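Local coordinates for uncharacterized NTF2-like protein (Cytophaga hutchinsonii ATCC 33406, PDB 3F40) that is of unknown function but adopts an NTF2-like fold with a SnoaL-like domain and assembles as a dimer, at residues A[68-80]-A[85-97]. Residues are numbered along the deposited sequence; the frame is centred on the assembly and turned at random. Where two conformers were deposited one is given.
Sequences EEGNDVCLIYDIN and TIAASGLYHLEKG
Y77 reaches over strand 85-95 to meet Y92 hydroxyl to hydroxyl, Y77 OH to Y92 OH 2.7 Å, a hydrogen bond that either could donate. From CB outward, CG of Y77 sits between the backbone N and the carbonyl carbon (chi1 50°), a torsion that lays the ring across that strand. Y77 CD1 then lies 3.6 Å from A88 O, and CE1 passes A88 CB and G90 N. L75 CB covers one ring face, offset toward the rim. At the tip, Y77 OH stands 3.5 Å from G90 CA, packed directly against the backbone of G90. Y92 comes from the opposite direction, its hydroxyl at the edge of the Y77 ring and near its plane, while Y92 CE1 packs 3.7 Å from L75 CD1. I16 of helix 8-20 touches both L75 and Y92, so this face of the sheet looks onto the helix.

On the other face H93 ND1 donates to D72 OD1 (2.7 Å, 166°), in the ring plane but from above the carboxylate plane. H93 NE2 donates to E95 OE2, fixing the ring's rotation, and D72 OD2 makes a salt bridge to K65 of the second subunit. S89 OG hydrogen-bonds S89 OG of that subunit. Paired backbone bonds from V73–Y92 to I79–I86 make this an antiparallel beta hairpin, one face toward the helix and the other at the dimer interface, within the curved sheet of the NTF2-like alpha+beta fold.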
loop_
_atom_site.group_PDB
_atom_site.type_symbol
_atom_site.label_atom_id
_atom_site.label_comp_id
_atom_site.label_asym_id
_atom_site.label_seq_id
_atom_site.Cartn_x
_atom_site.Cartn_y
_atom_site.Cartn_z
ATOM N N GLU A 68 -6.124 -0.997 9.638
ATOM C CA GLU A 68 -7.113 -2.092 9.581
ATOM C C GLU A 68 -8.472 -1.554 9.169
ATOM O O GLU A 68 -8.891 -0.472 9.577
ATOM C CB GLU A 68 -7.312 -2.861 10.909
ATOM C CG GLU A 68 -8.171 -4.160 10.713
ATOM C CD GLU A 68 -8.196 -5.087 11.932
ATOM O OE1 GLU A 68 -8.423 -4.612 13.048
ATOM O OE2 GLU A 68 -7.979 -6.309 11.762
ATOM N N GLU A 69 -9.148 -2.347 8.352
ATOM C CA GLU A 69 -10.521 -2.047 7.920
ATOM C C GLU A 69 -11.165 -3.396 7.651
ATOM O O GLU A 69 -10.804 -4.090 6.728
ATOM C CB GLU A 69 -10.514 -1.157 6.684
ATOM C CG GLU A 69 -11.868 -0.638 6.251
ATOM C CD GLU A 69 -12.459 0.241 7.319
ATOM O OE1 GLU A 69 -11.820 1.250 7.694
ATOM O OE2 GLU A 69 -13.561 -0.085 7.783
ATOM N N GLY A 70 -12.333 -3.645 8.218
ATOM C CA GLY A 70 -13.018 -4.897 7.909
ATOM C C GLY A 70 -12.048 -6.089 7.981
ATOM O O GLY A 70 -11.319 -6.229 8.942
ATOM N N ASN A 71 -11.993 -6.931 6.960
ATOM C CA ASN A 71 -11.148 -8.142 7.067
ATOM C C ASN A 71 -9.744 -7.976 6.483
ATOM O O ASN A 71 -9.069 -8.945 6.127
ATOM C CB ASN A 71 -11.854 -9.308 6.437
ATOM C CG ASN A 71 -13.096 -9.696 7.233
ATOM O OD1 ASN A 71 -13.121 -9.568 8.466
ATOM N ND2 ASN A 71 -14.142 -10.102 6.534
ATOM N N ASP A 72 -9.318 -6.727 6.399
ATOM C CA ASP A 72 -8.034 -6.390 5.795
ATOM C C ASP A 72 -7.175 -5.560 6.722
ATOM O O ASP A 72 -7.633 -4.682 7.423
ATOM C CB ASP A 72 -8.197 -5.607 4.500
ATOM C CG ASP A 72 -9.015 -6.372 3.475
ATOM O OD1 ASP A 72 -8.547 -7.437 3.068
ATOM O OD2 ASP A 72 -10.098 -5.912 3.074
ATOM N N VAL A 73 -5.885 -5.856 6.647
ATOM C CA VAL A 73 -4.822 -5.113 7.300
ATOM C C VAL A 73 -3.822 -4.678 6.252
ATOM O O VAL A 73 -3.428 -5.463 5.402
ATOM C CB VAL A 73 -4.127 -5.960 8.421
ATOM C CG1 VAL A 73 -2.840 -5.270 8.926
ATOM C CG2 VAL A 73 -5.113 -6.230 9.545
ATOM N N CYS A 74 -3.439 -3.409 6.281
ATOM C CA CYS A 74 -2.396 -2.926 5.381
ATOM C C CYS A 74 -1.218 -2.365 6.157
ATOM O O CYS A 74 -1.363 -1.455 6.968
ATOM C CB CYS A 74 -2.947 -1.875 4.407
ATOM S SG CYS A 74 -1.868 -1.631 2.967
ATOM N N LEU A 75 -0.045 -2.910 5.861
ATOM C CA LEU A 75 1.197 -2.481 6.479
ATOM C C LEU A 75 2.012 -1.654 5.510
ATOM O O LEU A 75 2.138 -1.995 4.342
ATOM C CB LEU A 75 2.066 -3.672 6.914
ATOM C CG LEU A 75 1.418 -4.666 7.891
ATOM C CD1 LEU A 75 2.425 -5.789 8.272
ATOM C CD2 LEU A 75 0.882 -4.007 9.121
ATOM N N ILE A 76 2.582 -0.566 6.008
ATOM C CA ILE A 76 3.586 0.210 5.333
ATOM C C ILE A 76 4.893 -0.173 6.007
ATOM O O ILE A 76 5.088 0.044 7.197
ATOM C CB ILE A 76 3.338 1.719 5.491
ATOM C CG1 ILE A 76 1.966 2.113 4.943
ATOM C CG2 ILE A 76 4.425 2.547 4.826
ATOM C CD1 ILE A 76 1.749 1.814 3.471
ATOM N N TYR A 77 5.768 -0.803 5.238
ATOM C CA TYR A 77 6.981 -1.341 5.797
ATOM C C TYR A 77 8.146 -1.330 4.824
ATOM O O TYR A 77 7.985 -1.343 3.611
ATOM C CB TYR A 77 6.749 -2.746 6.370
ATOM C CG TYR A 77 6.048 -3.838 5.532
ATOM C CD1 TYR A 77 5.874 -3.754 4.166
ATOM C CD2 TYR A 77 5.612 -4.982 6.160
ATOM C CE1 TYR A 77 5.221 -4.771 3.459
ATOM C CE2 TYR A 77 4.981 -6.009 5.494
ATOM C CZ TYR A 77 4.780 -5.904 4.135
ATOM O OH TYR A 77 4.146 -6.940 3.452
ATOM N N ASP A 78 9.347 -1.312 5.407
ATOM C CA ASP A 78 10.574 -1.473 4.638
ATOM C C ASP A 78 10.902 -2.958 4.690
ATOM O O ASP A 78 10.882 -3.580 5.777
ATOM C CB ASP A 78 11.712 -0.640 5.201
ATOM C CG ASP A 78 11.533 0.834 4.969
ATOM O OD1 ASP A 78 10.755 1.255 4.097
ATOM O OD2 ASP A 78 12.229 1.594 5.663
ATOM N N ILE A 79 11.218 -3.536 3.533
ATOM C CA ILE A 79 11.589 -4.936 3.456
ATOM C C ILE A 79 13.043 -5.038 3.008
ATOM O O ILE A 79 13.443 -4.481 1.989
ATOM C CB ILE A 79 10.705 -5.761 2.478
ATOM C CG1 ILE A 79 9.208 -5.431 2.608
ATOM C CG2 ILE A 79 10.955 -7.237 2.728
ATOM C CD1 ILE A 79 8.348 -6.127 1.572
ATOM N N ASN A 80 13.837 -5.687 3.835
ATOM C CA ASN A 80 15.226 -5.989 3.491
ATOM C C ASN A 80 15.228 -7.312 2.740
ATOM O O ASN A 80 14.962 -8.368 3.296
ATOM C CB ASN A 80 16.101 -6.026 4.742
ATOM C CG ASN A 80 17.555 -6.180 4.401
ATOM O OD1 ASN A 80 17.896 -6.912 3.496
ATOM N ND2 ASN A 80 18.418 -5.479 5.119
ATOM N N THR A 85 17.051 -2.680 0.593
ATOM C CA THR A 85 15.879 -2.202 1.366
ATOM C C THR A 85 14.902 -1.547 0.403
ATOM O O THR A 85 15.247 -0.625 -0.346
ATOM C CB THR A 85 16.288 -1.265 2.506
ATOM O OG1 THR A 85 17.119 -1.993 3.410
ATOM C CG2 THR A 85 15.080 -0.741 3.274
ATOM N N ILE A 86 13.675 -2.084 0.430
ATOM C CA ILE A 86 12.608 -1.656 -0.444
ATOM C C ILE A 86 11.423 -1.218 0.374
ATOM O O ILE A 86 10.999 -1.940 1.268
ATOM C CB ILE A 86 12.162 -2.843 -1.310
ATOM C CG1 ILE A 86 13.349 -3.358 -2.134
ATOM C CG2 ILE A 86 10.916 -2.490 -2.160
ATOM C CD1 ILE A 86 13.580 -2.636 -3.407
ATOM N N ALA A 87 10.901 -0.029 0.067
ATOM C CA ALA A 87 9.688 0.458 0.707
ATOM C C ALA A 87 8.497 -0.161 0.005
ATOM O O ALA A 87 8.333 -0.035 -1.204
ATOM C CB ALA A 87 9.585 1.991 0.669
ATOM N N ALA A 88 7.628 -0.769 0.801
ATOM C CA ALA A 88 6.476 -1.500 0.282
ATOM C C ALA A 88 5.225 -1.249 1.108
ATOM O O ALA A 88 5.271 -0.750 2.231
ATOM C CB ALA A 88 6.766 -3.026 0.302
ATOM N N SER A 89 4.111 -1.631 0.509
ATOM C CA SER A 89 2.824 -1.695 1.172
ATOM C C SER A 89 2.314 -3.130 1.052
ATOM O O SER A 89 2.276 -3.652 -0.032
ATOM C CB SER A 89 1.843 -0.719 0.516
ATOM O OG SER A 89 0.577 -0.801 1.128
ATOM N N GLY A 90 1.916 -3.735 2.158
ATOM C CA GLY A 90 1.452 -5.118 2.169
ATOM C C GLY A 90 0.017 -5.172 2.637
ATOM O O GLY A 90 -0.322 -4.685 3.715
ATOM N N LEU A 91 -0.837 -5.782 1.816
ATOM C CA LEU A 91 -2.263 -5.910 2.080
ATOM C C LEU A 91 -2.575 -7.365 2.434
ATOM O O LEU A 91 -2.438 -8.268 1.611
ATOM C CB LEU A 91 -3.044 -5.494 0.846
ATOM C CG LEU A 91 -4.547 -5.646 0.903
ATOM C CD1 LEU A 91 -5.176 -4.716 1.938
ATOM C CD2 LEU A 91 -5.129 -5.394 -0.499
ATOM N N TYR A 92 -2.939 -7.580 3.696
ATOM C CA TYR A 92 -3.234 -8.889 4.252
ATOM C C TYR A 92 -4.740 -9.034 4.438
ATOM O O TYR A 92 -5.374 -8.161 5.061
ATOM C CB TYR A 92 -2.530 -9.059 5.619
ATOM C CG TYR A 92 -1.041 -8.962 5.571
ATOM C CD1 TYR A 92 -0.403 -7.738 5.492
ATOM C CD2 TYR A 92 -0.261 -10.081 5.628
ATOM C CE1 TYR A 92 0.976 -7.657 5.380
ATOM C CE2 TYR A 92 1.129 -10.005 5.509
ATOM C CZ TYR A 92 1.738 -8.787 5.367
ATOM O OH TYR A 92 3.100 -8.691 5.225
ATOM N N HIS A 93 -5.286 -10.144 3.943
ATOM C CA HIS A 93 -6.702 -10.448 4.151
ATOM C C HIS A 93 -6.801 -11.600 5.153
ATOM O O HIS A 93 -6.038 -12.564 5.047
ATOM C CB HIS A 93 -7.374 -10.852 2.838
ATOM C CG HIS A 93 -8.854 -10.980 2.942
ATOM N ND1 HIS A 93 -9.686 -9.885 2.967
ATOM C CD2 HIS A 93 -9.652 -12.076 3.013
ATOM C CE1 HIS A 93 -10.940 -10.303 3.057
ATOM N NE2 HIS A 93 -10.940 -11.624 3.123
ATOM N N LEU A 94 -7.731 -11.473 6.075
ATOM C CA LEU A 94 -7.934 -12.484 7.132
ATOM C C LEU A 94 -9.353 -12.956 7.141
ATOM O O LEU A 94 -10.318 -12.179 6.984
ATOM C CB LEU A 94 -7.586 -11.892 8.493
ATOM C CG LEU A 94 -6.095 -11.453 8.567
ATOM C CD1 LEU A 94 -5.962 -9.963 8.316
ATOM C CD2 LEU A 94 -5.419 -11.837 9.893
ATOM N N GLU A 95 -9.467 -14.252 7.349
ATOM C CA GLU A 95 -10.761 -14.888 7.498
ATOM C C GLU A 95 -10.575 -16.036 8.430
ATOM O O GLU A 95 -9.600 -16.761 8.371
ATOM C CB GLU A 95 -11.304 -15.424 6.188
ATOM C CG GLU A 95 -11.598 -14.312 5.226
ATOM C CD GLU A 95 -12.378 -14.698 4.007
ATOM O OE1 GLU A 95 -12.725 -15.886 3.834
ATOM O OE2 GLU A 95 -12.684 -13.777 3.223
ATOM N N LYS A 96 -11.564 -16.261 9.266
ATOM C CA LYS A 96 -11.584 -17.446 10.140
ATOM C C LYS A 96 -10.317 -17.611 10.967
ATOM O O LYS A 96 -9.863 -18.710 11.241
ATOM C CB LYS A 96 -11.865 -18.706 9.322
ATOM C CG LYS A 96 -13.165 -18.667 8.600
ATOM C CD LYS A 96 -13.407 -19.947 7.817
ATOM C CE LYS A 96 -14.755 -19.958 7.153
ATOM N NZ LYS A 96 -14.899 -18.878 6.137
ATOM N N GLY A 97 -9.783 -16.482 11.418
ATOM C CA GLY A 97 -8.644 -16.492 12.298
ATOM C C GLY A 97 -7.335 -16.815 11.656
ATOM O O GLY A 97 -6.366 -17.127 12.359
HETATM O O HOH W 1 -11.295 -11.726 9.648
HETATM O O HOH W 2 -14.135 -10.847 3.514
#